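Local coordinates for protein galactonate dehydratase (Zobellia galactanivorans, PDB 5OLC) that belongs to the enolase superfamily of enzymes, pairing a mandelate racemase/muconate lactonizing enzyme-type N-terminal domain with an enolase-like barrel domain in an assembly of eight chains, at residues W53-Y57 and H304-I310; W86-Y90 and I106-D110; K263-D267 and L293-V299; A344-V349 and K377-Y381. One frame throughout, in Å; residues are numbered along the deposited sequence.

Contact 1 of 4, residues W53-Y57 and H304-I310; sequences WGEGY and HTWGTWI
The carboxylate of Glu55, on an extended side chain (chi1 and chi2 both t), takes two hydrogen bonds from Thr308: OG1 donates to Glu55 OE1 at 2.7 Å and the backbone N to Glu55 OE2 at 2.8 Å. Thr308, chi1 p, is also the N-cap of helix 309-321, its OG1 accepting from Ile310 N at 3.3 Å; Glu55 OE1 reaches further into that first turn, to Ala311 N. An acid suits this place because amide hydrogens point out of a helix start. Gly307 (phi/psi -149/-142) lies beside Glu55, CA to OE2 3.1 Å, where a CB would collide with the carboxylate. Here strand 51-56 of the N-terminal domain's antiparallel sheet meets the barrel domain, with Gly54 opposite Ile310 (CA atoms 6.0 Å apart). Ile310 CG2 lies 3.4 Å from Trp53 O, and its CD1 3.7 Å from Trp53 CB. At the other end, the edge of His304 meets the face of Tyr57, an offset edge-to-face pair (centroids 5.4 Å, planes at 80°), while His304 ND1 bonds Asp277.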
loop_
_atom_site.group_PDB
_atom_site.type_symbol
_atom_site.label_atom_id
_atom_site.label_comp_id
_atom_site.label_asym_id
_atom_site.label_seq_id
_atom_site.Cartn_x
_atom_site.Cartn_y
_atom_site.Cartn_z
ATOM N N TRP A 53 39.281 21.099 -16.567
ATOM C CA TRP A 53 39.347 19.699 -16.998
ATOM C C TRP A 53 38.179 18.845 -16.443
ATOM O O TRP A 53 37.847 18.911 -15.259
ATOM C CB TRP A 53 40.730 19.083 -16.673
ATOM C CG TRP A 53 41.824 19.503 -17.610
ATOM C CD1 TRP A 53 42.856 20.355 -17.339
ATOM C CD2 TRP A 53 41.984 19.102 -18.981
ATOM N NE1 TRP A 53 43.659 20.501 -18.453
ATOM C CE2 TRP A 53 43.137 19.754 -19.480
ATOM C CE3 TRP A 53 41.286 18.225 -19.827
ATOM C CZ2 TRP A 53 43.603 19.553 -20.784
ATOM C CZ3 TRP A 53 41.736 18.049 -21.119
ATOM C CH2 TRP A 53 42.890 18.697 -21.583
ATOM N N GLY A 54 37.559 18.078 -17.329
ATOM C CA GLY A 54 36.430 17.211 -17.008
ATOM C C GLY A 54 36.587 15.813 -17.552
ATOM O O GLY A 54 37.502 15.550 -18.322
ATOM N N GLU A 55 35.701 14.917 -17.151
ATOM C CA GLU A 55 35.731 13.516 -17.537
ATOM C C GLU A 55 34.313 12.923 -17.535
ATOM O O GLU A 55 33.490 13.259 -16.679
ATOM C CB GLU A 55 36.627 12.746 -16.543
ATOM C CG GLU A 55 37.004 11.328 -16.932
ATOM C CD GLU A 55 38.092 10.745 -16.047
ATOM O OE1 GLU A 55 38.784 11.524 -15.358
ATOM O OE2 GLU A 55 38.241 9.503 -16.022
ATOM N N GLY A 56 34.064 12.060 -18.512
ATOM C CA GLY A 56 32.831 11.301 -18.668
ATOM C C GLY A 56 33.114 9.823 -18.477
ATOM O O GLY A 56 34.202 9.362 -18.843
ATOM N N TYR A 57 32.176 9.081 -17.849
ATOM C CA TYR A 57 32.363 7.648 -17.600
ATOM C C TYR A 57 31.480 6.803 -18.509
ATOM O O TYR A 57 30.260 7.009 -18.542
ATOM C CB TYR A 57 32.155 7.290 -16.116
ATOM C CG TYR A 57 32.320 5.817 -15.804
ATOM C CD1 TYR A 57 33.573 5.277 -15.529
ATOM C CD2 TYR A 57 31.214 4.969 -15.736
ATOM C CE1 TYR A 57 33.726 3.921 -15.215
ATOM C CE2 TYR A 57 31.355 3.611 -15.431
ATOM C CZ TYR A 57 32.614 3.090 -15.171
ATOM O OH TYR A 57 32.748 1.755 -14.867
ATOM N N HIS A 304 31.157 6.190 -6.931
ATOM C CA HIS A 304 31.876 5.233 -7.756
ATOM C C HIS A 304 32.919 6.049 -8.532
ATOM O O HIS A 304 32.582 7.125 -9.048
ATOM C CB HIS A 304 30.908 4.506 -8.707
ATOM C CG HIS A 304 31.572 3.504 -9.610
ATOM N ND1 HIS A 304 31.754 3.754 -10.970
ATOM C CD2 HIS A 304 32.072 2.278 -9.321
ATOM C CE1 HIS A 304 32.365 2.682 -11.453
ATOM N NE2 HIS A 304 32.581 1.768 -10.501
ATOM N N THR A 305 34.196 5.584 -8.544
ATOM C CA THR A 305 35.298 6.248 -9.265
ATOM C C THR A 305 36.189 5.238 -9.973
ATOM O O THR A 305 36.806 4.395 -9.317
ATOM C CB THR A 305 36.115 7.247 -8.407
ATOM O OG1 THR A 305 35.726 7.210 -7.028
ATOM C CG2 THR A 305 36.033 8.660 -8.941
ATOM N N TRP A 306 36.253 5.326 -11.321
ATOM C CA TRP A 306 37.047 4.422 -12.151
ATOM C C TRP A 306 37.524 5.103 -13.445
ATOM O O TRP A 306 37.180 4.670 -14.557
ATOM C CB TRP A 306 36.268 3.119 -12.434
ATOM C CG TRP A 306 37.124 1.905 -12.670
ATOM C CD1 TRP A 306 37.901 1.257 -11.751
ATOM C CD2 TRP A 306 37.211 1.136 -13.884
ATOM N NE1 TRP A 306 38.495 0.153 -12.324
ATOM C CE2 TRP A 306 38.094 0.058 -13.637
ATOM C CE3 TRP A 306 36.655 1.274 -15.172
ATOM C CZ2 TRP A 306 38.422 -0.886 -14.625
ATOM C CZ3 TRP A 306 36.980 0.340 -16.149
ATOM C CH2 TRP A 306 37.850 -0.727 -15.873
ATOM N N GLY A 307 38.345 6.140 -13.278
ATOM C CA GLY A 307 38.909 6.893 -14.391
ATOM C C GLY A 307 40.282 7.466 -14.117
ATOM O O GLY A 307 41.119 6.809 -13.484
ATOM N N THR A 308 40.530 8.697 -14.612
ATOM C CA THR A 308 41.808 9.389 -14.408
ATOM C C THR A 308 41.711 10.222 -13.125
ATOM O O THR A 308 40.715 10.119 -12.405
ATOM C CB THR A 308 42.209 10.243 -15.631
ATOM O OG1 THR A 308 41.418 11.421 -15.675
ATOM C CG2 THR A 308 42.137 9.502 -16.944
ATOM N N TRP A 309 42.718 11.057 -12.836
ATOM C CA TRP A 309 42.663 11.893 -11.648
ATOM C C TRP A 309 41.669 13.027 -11.799
ATOM O O TRP A 309 41.328 13.619 -10.778
ATOM C CB TRP A 309 44.040 12.396 -11.213
ATOM C CG TRP A 309 44.965 11.304 -10.785
ATOM C CD1 TRP A 309 45.907 10.688 -11.556
ATOM C CD2 TRP A 309 45.041 10.690 -9.490
ATOM N NE1 TRP A 309 46.564 9.722 -10.822
ATOM C CE2 TRP A 309 46.044 9.695 -9.553
ATOM C CE3 TRP A 309 44.375 10.898 -8.273
ATOM C CZ2 TRP A 309 46.395 8.908 -8.450
ATOM C CZ3 TRP A 309 44.726 10.116 -7.178
ATOM C CH2 TRP A 309 45.725 9.137 -7.271
ATOM N N ILE A 310 41.159 13.315 -13.038
ATOM C CA ILE A 310 40.104 14.333 -13.201
ATOM C C ILE A 310 38.877 13.831 -12.437
ATOM O O ILE A 310 38.319 14.583 -11.644
ATOM C CB ILE A 310 39.756 14.718 -14.666
ATOM C CG1 ILE A 310 40.966 15.347 -15.373
ATOM C CG2 ILE A 310 38.589 15.696 -14.675
ATOM C CD1 ILE A 310 40.911 15.355 -16.825
#

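Contact 2 of 4, residues W86-Y90 and I106-D110; sequences WQEMY and ISAID
Ile106, chi1 m and chi2 t, points across from its helix into the space between Trp86 and Met89. Its CG2 lies over the face of the Trp86 five-membered ring, a CH-pi contact 3.8 Å from the centroid and 20° off the normal, and 3.8 Å from Met89 CE. Although its CA-CB bond points sideways, chi1 t and chi2 104° carry the Trp86 indole over to the neighbouring helix. Both segments are regular helix; their axes approach to 10.7 Å and run nearly antiparallel (164°), with Met89 opposite Ile106 (CA atoms 6.7 Å apart). They lie on helices 82-93 and 101-120, in the helical part of the enolase-type N-terminal domain. Met89 (m, t, m), unbranched and flexible, reaches across to place SD 3.7 Å from Ile109 CD1; Phe70 of helix 60-70 packs on Met89, Ile106 and Ile109. Asp110, chi1 t, sets OD1 3.2 Å from Trp86 CD1 at the ring edge, but the polar ends look to the barrel domain: Asp110 OD1 bonds Thr285, Trp86 NE1 the Gly282 carbonyl.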
loop_
_atom_site.group_PDB
_atom_site.type_symbol
_atom_site.label_atom_id
_atom_site.label_comp_id
_atom_site.label_asym_id
_atom_site.label_seq_id
_atom_site.Cartn_x
_atom_site.Cartn_y
_atom_site.Cartn_z
ATOM N N TRP A 86 23.809 23.431 -17.150
ATOM C CA TRP A 86 23.316 22.082 -16.829
ATOM C C TRP A 86 21.872 21.962 -17.240
ATOM O O TRP A 86 21.523 21.009 -17.925
ATOM C CB TRP A 86 23.481 21.765 -15.341
ATOM C CG TRP A 86 23.499 20.309 -15.021
ATOM C CD1 TRP A 86 24.591 19.554 -14.719
ATOM C CD2 TRP A 86 22.366 19.435 -14.923
ATOM N NE1 TRP A 86 24.214 18.247 -14.489
ATOM C CE2 TRP A 86 22.856 18.150 -14.594
ATOM C CE3 TRP A 86 20.978 19.609 -15.097
ATOM C CZ2 TRP A 86 22.014 17.052 -14.426
ATOM C CZ3 TRP A 86 20.148 18.508 -14.977
ATOM C CH2 TRP A 86 20.665 17.249 -14.638
ATOM N N GLN A 87 21.054 22.961 -16.905
ATOM C CA GLN A 87 19.649 22.985 -17.289
ATOM C C GLN A 87 19.426 23.143 -18.804
ATOM O O GLN A 87 18.433 22.627 -19.324
ATOM C CB GLN A 87 18.882 24.047 -16.488
ATOM C CG GLN A 87 18.442 23.551 -15.111
ATOM C CD GLN A 87 17.446 22.408 -15.191
ATOM O OE1 GLN A 87 16.308 22.562 -15.664
ATOM N NE2 GLN A 87 17.870 21.226 -14.761
ATOM N N GLU A 88 20.343 23.828 -19.510
ATOM C CA GLU A 88 20.240 23.974 -20.968
ATOM C C GLU A 88 20.486 22.599 -21.602
ATOM O O GLU A 88 19.656 22.131 -22.379
ATOM C CB GLU A 88 21.220 25.042 -21.503
ATOM C CG GLU A 88 21.287 25.147 -23.023
ATOM C CD GLU A 88 20.149 25.800 -23.796
ATOM O OE1 GLU A 88 20.290 25.905 -25.036
ATOM O OE2 GLU A 88 19.134 26.217 -23.188
ATOM N N MET A 89 21.587 21.924 -21.196
ATOM C CA MET A 89 21.977 20.588 -21.633
ATOM C C MET A 89 20.884 19.595 -21.332
ATOM O O MET A 89 20.604 18.753 -22.167
ATOM C CB MET A 89 23.269 20.160 -20.933
ATOM C CG MET A 89 24.506 20.879 -21.432
ATOM S SD MET A 89 25.971 20.075 -20.764
ATOM C CE MET A 89 26.082 20.818 -19.187
ATOM N N TYR A 90 20.247 19.700 -20.150
ATOM C CA TYR A 90 19.131 18.829 -19.754
ATOM C C TYR A 90 17.944 19.068 -20.672
ATOM O O TYR A 90 17.530 18.129 -21.328
ATOM C CB TYR A 90 18.741 19.007 -18.281
ATOM C CG TYR A 90 17.671 18.032 -17.828
ATOM C CD1 TYR A 90 17.993 16.722 -17.480
ATOM C CD2 TYR A 90 16.336 18.418 -17.747
ATOM C CE1 TYR A 90 17.011 15.819 -17.070
ATOM C CE2 TYR A 90 15.344 17.518 -17.363
ATOM C CZ TYR A 90 15.687 16.224 -17.009
ATOM O OH TYR A 90 14.705 15.352 -16.598
ATOM N N ILE A 106 27.057 15.279 -20.238
ATOM C CA ILE A 106 26.636 16.357 -19.309
ATOM C C ILE A 106 27.538 16.364 -18.075
ATOM O O ILE A 106 27.929 17.443 -17.637
ATOM C CB ILE A 106 25.117 16.344 -18.931
ATOM C CG1 ILE A 106 24.210 16.471 -20.178
ATOM C CG2 ILE A 106 24.800 17.482 -17.963
ATOM C CD1 ILE A 106 22.702 16.558 -19.942
ATOM N N SER A 107 27.894 15.166 -17.539
ATOM C CA SER A 107 28.796 15.006 -16.380
ATOM C C SER A 107 30.174 15.598 -16.660
ATOM O O SER A 107 30.682 16.374 -15.847
ATOM C CB SER A 107 28.972 13.539 -15.998
ATOM O OG SER A 107 27.780 12.893 -15.588
ATOM N N ALA A 108 30.786 15.198 -17.810
ATOM C CA ALA A 108 32.100 15.627 -18.276
ATOM C C ALA A 108 32.209 17.146 -18.341
ATOM O O ALA A 108 33.134 17.686 -17.733
ATOM C CB ALA A 108 32.391 14.996 -19.618
ATOM N N ILE A 109 31.233 17.842 -19.005
ATOM C CA ILE A 109 31.156 19.310 -19.076
ATOM C C ILE A 109 31.029 19.894 -17.657
ATOM O O ILE A 109 31.778 20.804 -17.325
ATOM C CB ILE A 109 30.007 19.778 -20.020
ATOM C CG1 ILE A 109 30.315 19.414 -21.494
ATOM C CG2 ILE A 109 29.719 21.285 -19.868
ATOM C CD1 ILE A 109 29.120 19.089 -22.335
ATOM N N ASP A 110 30.115 19.349 -16.816
ATOM C CA ASP A 110 29.895 19.796 -15.433
ATOM C C ASP A 110 31.193 19.829 -14.606
ATOM O O ASP A 110 31.566 20.900 -14.137
ATOM C CB ASP A 110 28.789 18.974 -14.738
ATOM C CG ASP A 110 28.196 19.640 -13.510
ATOM O OD1 ASP A 110 27.428 20.621 -13.682
ATOM O OD2 ASP A 110 28.478 19.167 -12.376
#

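Contact 3 of 4, residues K263-D267 and L293-V299; sequences KRLFD and LAQTYNV
This is a partly buried contact on the outside of the barrel domain, between helix 258-267 and the C-terminal end of helix 283-296 with the turn that follows. Lys263 faces Leu293 (CA atoms 7.0 Å apart) and Phe266 faces Tyr297 (6.8 Å). Phe266, chi1 m, has its CA-CB bond directed toward the other segment: its ring fills the gap, with CZ 3.9 Å from Ala294 CB, whose small size leaves room, and CD1 3.7 Å from Val299 CG2. Tyr297, also chi1 m, receives Phe266 CB over its ring face, a CH-pi contact 3.8 Å from the centroid. Helix 283-296 closes with a Schellman motif: Asn298 has positive phi (54/50), and Val299 N bonds Ala294 O at 3.0 Å, which returns Val299 toward Phe266. At the more exposed side, Lys263 NZ and Asp267 OD2 form a salt bridge of 2.7 Å one turn apart. Tyr297 OH lies 2.7 Å from Asp267 OD1, a weak and unsettled hydrogen bond, since Tyr297 OH of a neighbouring subunit is also close. Apolar Phe266 thus joins the two helices, while Lys263, cation-pi to Tyr297 of that subunit, and Tyr297 also take part in the contact between subunits.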
loop_
_atom_site.group_PDB
_atom_site.type_symbol
_atom_site.label_atom_id
_atom_site.label_comp_id
_atom_site.label_asym_id
_atom_site.label_seq_id
_atom_site.Cartn_x
_atom_site.Cartn_y
_atom_site.Cartn_z
ATOM N N LYS A 263 16.040 8.682 -6.629
ATOM C CA LYS A 263 14.812 8.758 -5.827
ATOM C C LYS A 263 14.090 7.413 -5.923
ATOM O O LYS A 263 13.688 6.871 -4.896
ATOM C CB LYS A 263 13.941 9.943 -6.313
ATOM C CG LYS A 263 12.421 9.796 -6.344
ATOM C CD LYS A 263 11.751 9.980 -4.998
ATOM C CE LYS A 263 10.312 10.438 -5.123
ATOM N NZ LYS A 263 9.368 9.459 -5.749
ATOM N N ARG A 264 13.990 6.845 -7.158
ATOM C CA ARG A 264 13.352 5.559 -7.422
ATOM C C ARG A 264 14.126 4.414 -6.755
ATOM O O ARG A 264 13.483 3.517 -6.209
ATOM C CB ARG A 264 13.072 5.346 -8.928
ATOM C CG ARG A 264 13.961 4.368 -9.729
ATOM C CD ARG A 264 13.434 4.132 -11.150
ATOM N NE ARG A 264 13.644 5.264 -12.080
ATOM C CZ ARG A 264 12.748 6.220 -12.372
ATOM N NH1 ARG A 264 13.051 7.181 -13.235
ATOM N NH2 ARG A 264 11.551 6.225 -11.788
ATOM N N LEU A 265 15.470 4.488 -6.699
ATOM C CA LEU A 265 16.266 3.464 -6.024
ATOM C C LEU A 265 16.000 3.486 -4.509
ATOM O O LEU A 265 15.793 2.434 -3.899
ATOM C CB LEU A 265 17.771 3.656 -6.324
ATOM C CG LEU A 265 18.747 2.654 -5.660
ATOM C CD1 LEU A 265 18.822 1.376 -6.421
ATOM C CD2 LEU A 265 20.111 3.243 -5.526
ATOM N N PHE A 266 15.979 4.689 -3.923
ATOM C CA PHE A 266 15.758 4.881 -2.494
ATOM C C PHE A 266 14.320 4.578 -2.055
ATOM O O PHE A 266 14.124 4.147 -0.910
ATOM C CB PHE A 266 16.157 6.313 -2.057
ATOM C CG PHE A 266 17.593 6.742 -2.279
ATOM C CD1 PHE A 266 18.654 5.885 -1.984
ATOM C CD2 PHE A 266 17.889 8.033 -2.688
ATOM C CE1 PHE A 266 19.974 6.296 -2.159
ATOM C CE2 PHE A 266 19.213 8.447 -2.845
ATOM C CZ PHE A 266 20.247 7.576 -2.580
ATOM N N ASP A 267 13.319 4.814 -2.950
ATOM C CA ASP A 267 11.907 4.583 -2.659
ATOM C C ASP A 267 11.626 3.125 -2.446
ATOM O O ASP A 267 10.648 2.780 -1.781
ATOM C CB ASP A 267 11.016 5.104 -3.796
ATOM C CG ASP A 267 10.606 6.560 -3.702
ATOM O OD1 ASP A 267 10.888 7.196 -2.670
ATOM O OD2 ASP A 267 9.983 7.050 -4.640
ATOM N N LEU A 293 19.308 14.089 -1.442
ATOM C CA LEU A 293 18.313 13.032 -1.475
ATOM C C LEU A 293 18.751 11.890 -0.573
ATOM O O LEU A 293 17.985 11.488 0.305
ATOM C CB LEU A 293 18.143 12.516 -2.907
ATOM C CG LEU A 293 16.963 13.068 -3.689
ATOM C CD1 LEU A 293 16.963 12.527 -5.092
ATOM C CD2 LEU A 293 15.639 12.680 -3.039
ATOM N N ALA A 294 19.997 11.384 -0.759
ATOM C CA ALA A 294 20.556 10.306 0.050
ATOM C C ALA A 294 20.377 10.630 1.504
ATOM O O ALA A 294 19.873 9.786 2.230
ATOM C CB ALA A 294 22.028 10.106 -0.273
ATOM N N GLN A 295 20.684 11.896 1.892
ATOM C CA GLN A 295 20.570 12.476 3.239
ATOM C C GLN A 295 19.148 12.410 3.776
ATOM O O GLN A 295 18.943 11.921 4.880
ATOM C CB GLN A 295 21.094 13.924 3.247
ATOM C CG GLN A 295 21.072 14.606 4.610
ATOM C CD GLN A 295 22.223 15.569 4.766
ATOM O OE1 GLN A 295 22.306 16.610 4.095
ATOM N NE2 GLN A 295 23.150 15.231 5.657
ATOM N N THR A 296 18.180 12.912 3.005
ATOM C CA THR A 296 16.753 12.905 3.321
ATOM C C THR A 296 16.295 11.447 3.557
ATOM O O THR A 296 15.602 11.182 4.533
ATOM C CB THR A 296 15.998 13.603 2.175
ATOM O OG1 THR A 296 16.604 14.865 1.903
ATOM C CG2 THR A 296 14.542 13.753 2.426
ATOM N N TYR A 297 16.722 10.510 2.705
ATOM C CA TYR A 297 16.388 9.090 2.833
ATOM C C TYR A 297 17.250 8.373 3.866
ATOM O O TYR A 297 17.049 7.183 4.091
ATOM C CB TYR A 297 16.452 8.367 1.462
ATOM C CG TYR A 297 15.238 8.629 0.608
ATOM C CD1 TYR A 297 14.053 7.930 0.814
ATOM C CD2 TYR A 297 15.238 9.639 -0.344
ATOM C CE1 TYR A 297 12.923 8.176 0.037
ATOM C CE2 TYR A 297 14.101 9.925 -1.098
ATOM C CZ TYR A 297 12.946 9.187 -0.907
ATOM O OH TYR A 297 11.832 9.464 -1.648
ATOM N N ASN A 298 18.207 9.076 4.477
ATOM C CA ASN A 298 19.115 8.518 5.487
ATOM C C ASN A 298 19.863 7.229 4.988
ATOM O O ASN A 298 19.875 6.185 5.649
ATOM C CB ASN A 298 18.374 8.313 6.839
ATOM C CG ASN A 298 17.896 9.603 7.487
ATOM O OD1 ASN A 298 18.690 10.436 7.944
ATOM N ND2 ASN A 298 16.583 9.791 7.555
ATOM N N VAL A 299 20.454 7.337 3.789
ATOM C CA VAL A 299 21.236 6.304 3.092
ATOM C C VAL A 299 22.606 6.890 2.869
ATOM O O VAL A 299 22.706 8.011 2.357
ATOM C CB VAL A 299 20.659 5.901 1.706
ATOM C CG1 VAL A 299 21.272 4.592 1.215
ATOM C CG2 VAL A 299 19.135 5.821 1.710
#

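Contact 4 of 4, residues A344-V349 and K377-Y381; sequences ALRDEV and KLEHY
Tyr381 is the knob of this contact: with chi1 m, its ring enters the hollow formed by Ala344, Leu345, Glu348 and Val349 on the facing helix. Ala344 is a small wall, CB 3.5 Å from Tyr381 OH, leaving room for the hydroxyl; Leu345 CD2 lies 4.2 Å from Tyr381 CD1 and Val349 CG2 3.7 Å from Tyr381 CD2. Glu348 (chi1 m, chi2 t) closes the hollow, its OE1 accepting a hydrogen bond from Tyr381 OH at 2.7 Å near the plane of the ring. This is a single knob-into-hole contact between two short helices whose directions differ by 149°, axes 10.1 Å apart. The closer end is Val349 against Lys377 (CA atoms 5.2 Å), where Val349 CG2 meets Lys377 O at 3.6 Å and its CG1 touches Leu378 CD2 at 3.7 Å; a wider pi-type turn spans 345-349. Leu345 and Leu378 also pack on Ile19 of strand 11-22, Val349 and Leu378 on Val373 of strand 371-373, and Arg346 reaches Trp309 of helix 309-321.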
loop_
_atom_site.group_PDB
_atom_site.type_symbol
_atom_site.label_atom_id
_atom_site.label_comp_id
_atom_site.label_asym_id
_atom_site.label_seq_id
_atom_site.Cartn_x
_atom_site.Cartn_y
_atom_site.Cartn_z
ATOM N N ALA A 344 47.912 3.748 -17.333
ATOM C CA ALA A 344 48.829 4.734 -17.864
ATOM C C ALA A 344 48.097 6.034 -18.193
ATOM O O ALA A 344 48.705 7.089 -18.099
ATOM C CB ALA A 344 49.523 4.188 -19.099
ATOM N N LEU A 345 46.803 5.982 -18.554
ATOM C CA LEU A 345 46.047 7.204 -18.880
ATOM C C LEU A 345 45.754 8.015 -17.629
ATOM O O LEU A 345 45.747 9.247 -17.663
ATOM C CB LEU A 345 44.762 6.869 -19.614
ATOM C CG LEU A 345 44.932 5.835 -20.693
ATOM C CD1 LEU A 345 44.007 4.702 -20.473
ATOM C CD2 LEU A 345 44.775 6.431 -22.062
ATOM N N ARG A 346 45.547 7.312 -16.514
ATOM C CA ARG A 346 45.304 7.917 -15.216
ATOM C C ARG A 346 46.609 8.469 -14.636
ATOM O O ARG A 346 46.628 9.615 -14.189
ATOM C CB ARG A 346 44.653 6.885 -14.275
ATOM C CG ARG A 346 44.584 7.257 -12.799
ATOM C CD ARG A 346 45.425 6.318 -11.961
ATOM N NE ARG A 346 44.843 4.980 -11.925
ATOM C CZ ARG A 346 45.425 3.918 -11.382
ATOM N NH1 ARG A 346 46.618 4.025 -10.807
ATOM N NH2 ARG A 346 44.813 2.745 -11.394
ATOM N N ASP A 347 47.694 7.677 -14.659
ATOM C CA ASP A 347 48.955 8.091 -14.051
ATOM C C ASP A 347 49.882 8.955 -14.947
ATOM O O ASP A 347 50.702 9.701 -14.402
ATOM C CB ASP A 347 49.692 6.874 -13.491
ATOM C CG ASP A 347 48.994 6.296 -12.270
ATOM O OD1 ASP A 347 48.653 7.081 -11.348
ATOM O OD2 ASP A 347 48.781 5.068 -12.234
ATOM N N GLU A 348 49.722 8.918 -16.281
ATOM C CA GLU A 348 50.573 9.711 -17.176
ATOM C C GLU A 348 49.871 10.931 -17.773
ATOM O O GLU A 348 50.447 12.013 -17.745
ATOM C CB GLU A 348 51.186 8.846 -18.295
ATOM C CG GLU A 348 52.145 7.764 -17.822
ATOM C CD GLU A 348 52.641 6.799 -18.886
ATOM O OE1 GLU A 348 52.878 7.242 -20.035
ATOM O OE2 GLU A 348 52.834 5.606 -18.557
ATOM N N VAL A 349 48.668 10.765 -18.344
ATOM C CA VAL A 349 47.956 11.875 -18.985
ATOM C C VAL A 349 47.490 12.920 -17.961
ATOM O O VAL A 349 47.554 14.117 -18.259
ATOM C CB VAL A 349 46.812 11.411 -19.924
ATOM C CG1 VAL A 349 46.233 12.582 -20.716
ATOM C CG2 VAL A 349 47.290 10.327 -20.881
ATOM N N LYS A 377 51.719 13.819 -23.247
ATOM C CA LYS A 377 51.182 12.469 -22.990
ATOM C C LYS A 377 49.732 12.353 -23.480
ATOM O O LYS A 377 49.262 11.252 -23.755
ATOM C CB LYS A 377 51.322 12.079 -21.520
ATOM C CG LYS A 377 52.764 12.111 -21.050
ATOM C CD LYS A 377 53.266 10.738 -20.661
ATOM C CE LYS A 377 54.448 10.809 -19.715
ATOM N NZ LYS A 377 54.095 11.419 -18.397
ATOM N N LEU A 378 49.052 13.506 -23.635
ATOM C CA LEU A 378 47.703 13.637 -24.184
ATOM C C LEU A 378 47.807 13.370 -25.682
ATOM O O LEU A 378 47.120 12.469 -26.164
ATOM C CB LEU A 378 47.134 15.053 -23.903
ATOM C CG LEU A 378 45.646 15.400 -24.165
ATOM C CD1 LEU A 378 45.371 15.765 -25.609
ATOM C CD2 LEU A 378 44.695 14.380 -23.624
ATOM N N GLU A 379 48.697 14.106 -26.412
ATOM C CA GLU A 379 48.928 13.926 -27.865
ATOM C C GLU A 379 49.402 12.521 -28.211
ATOM O O GLU A 379 49.026 11.990 -29.256
ATOM C CB GLU A 379 49.915 14.965 -28.423
ATOM C CG GLU A 379 49.289 16.326 -28.708
ATOM C CD GLU A 379 48.309 16.416 -29.863
ATOM O OE1 GLU A 379 47.287 17.130 -29.716
ATOM O OE2 GLU A 379 48.576 15.797 -30.920
ATOM N N HIS A 380 50.207 11.915 -27.313
ATOM C CA HIS A 380 50.729 10.570 -27.492
ATOM C C HIS A 380 49.670 9.494 -27.399
ATOM O O HIS A 380 49.649 8.610 -28.250
ATOM C CB HIS A 380 51.883 10.266 -26.520
ATOM C CG HIS A 380 52.403 8.867 -26.667
ATOM N ND1 HIS A 380 52.194 7.917 -25.686
ATOM C CD2 HIS A 380 53.018 8.279 -27.720
ATOM C CE1 HIS A 380 52.736 6.802 -26.146
ATOM N NE2 HIS A 380 53.234 6.968 -27.370
ATOM N N TYR A 381 48.815 9.542 -26.367
ATOM C CA TYR A 381 47.797 8.528 -26.113
ATOM C C TYR A 381 46.473 8.697 -26.865
ATOM O O TYR A 381 45.654 7.782 -26.821
ATOM C CB TYR A 381 47.539 8.437 -24.620
ATOM C CG TYR A 381 48.611 7.699 -23.856
ATOM C CD1 TYR A 381 48.613 6.311 -23.791
ATOM C CD2 TYR A 381 49.564 8.387 -23.113
ATOM C CE1 TYR A 381 49.560 5.623 -23.034
ATOM C CE2 TYR A 381 50.524 7.712 -22.360
ATOM C CZ TYR A 381 50.518 6.326 -22.324
ATOM O OH TYR A 381 51.463 5.627 -21.615
#

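In the fold
The centre of contact 1 lies about 7 Å from the centre of the chain; it joins the N-terminal domain to the barrel domain across 247 residues. Contacts 2 and 3 are nested, in that order, inside the loop it closes, one in each domain; contact 4 follows in series. Contact 1 touches two of the others: Glu55 C lies 3.5 Å from Ala108 CB of contact 2, and Trp309 CD1 2.9 Å from Arg346 O of contact 4. Contacts 3 and 4 are farthest apart, centres about 37 Å, on opposite sides of the chain's centre; contact 3 borders other subunits, whereas no other chain touches contact 4. The domain junction is thus the hub, flanked by helical packing.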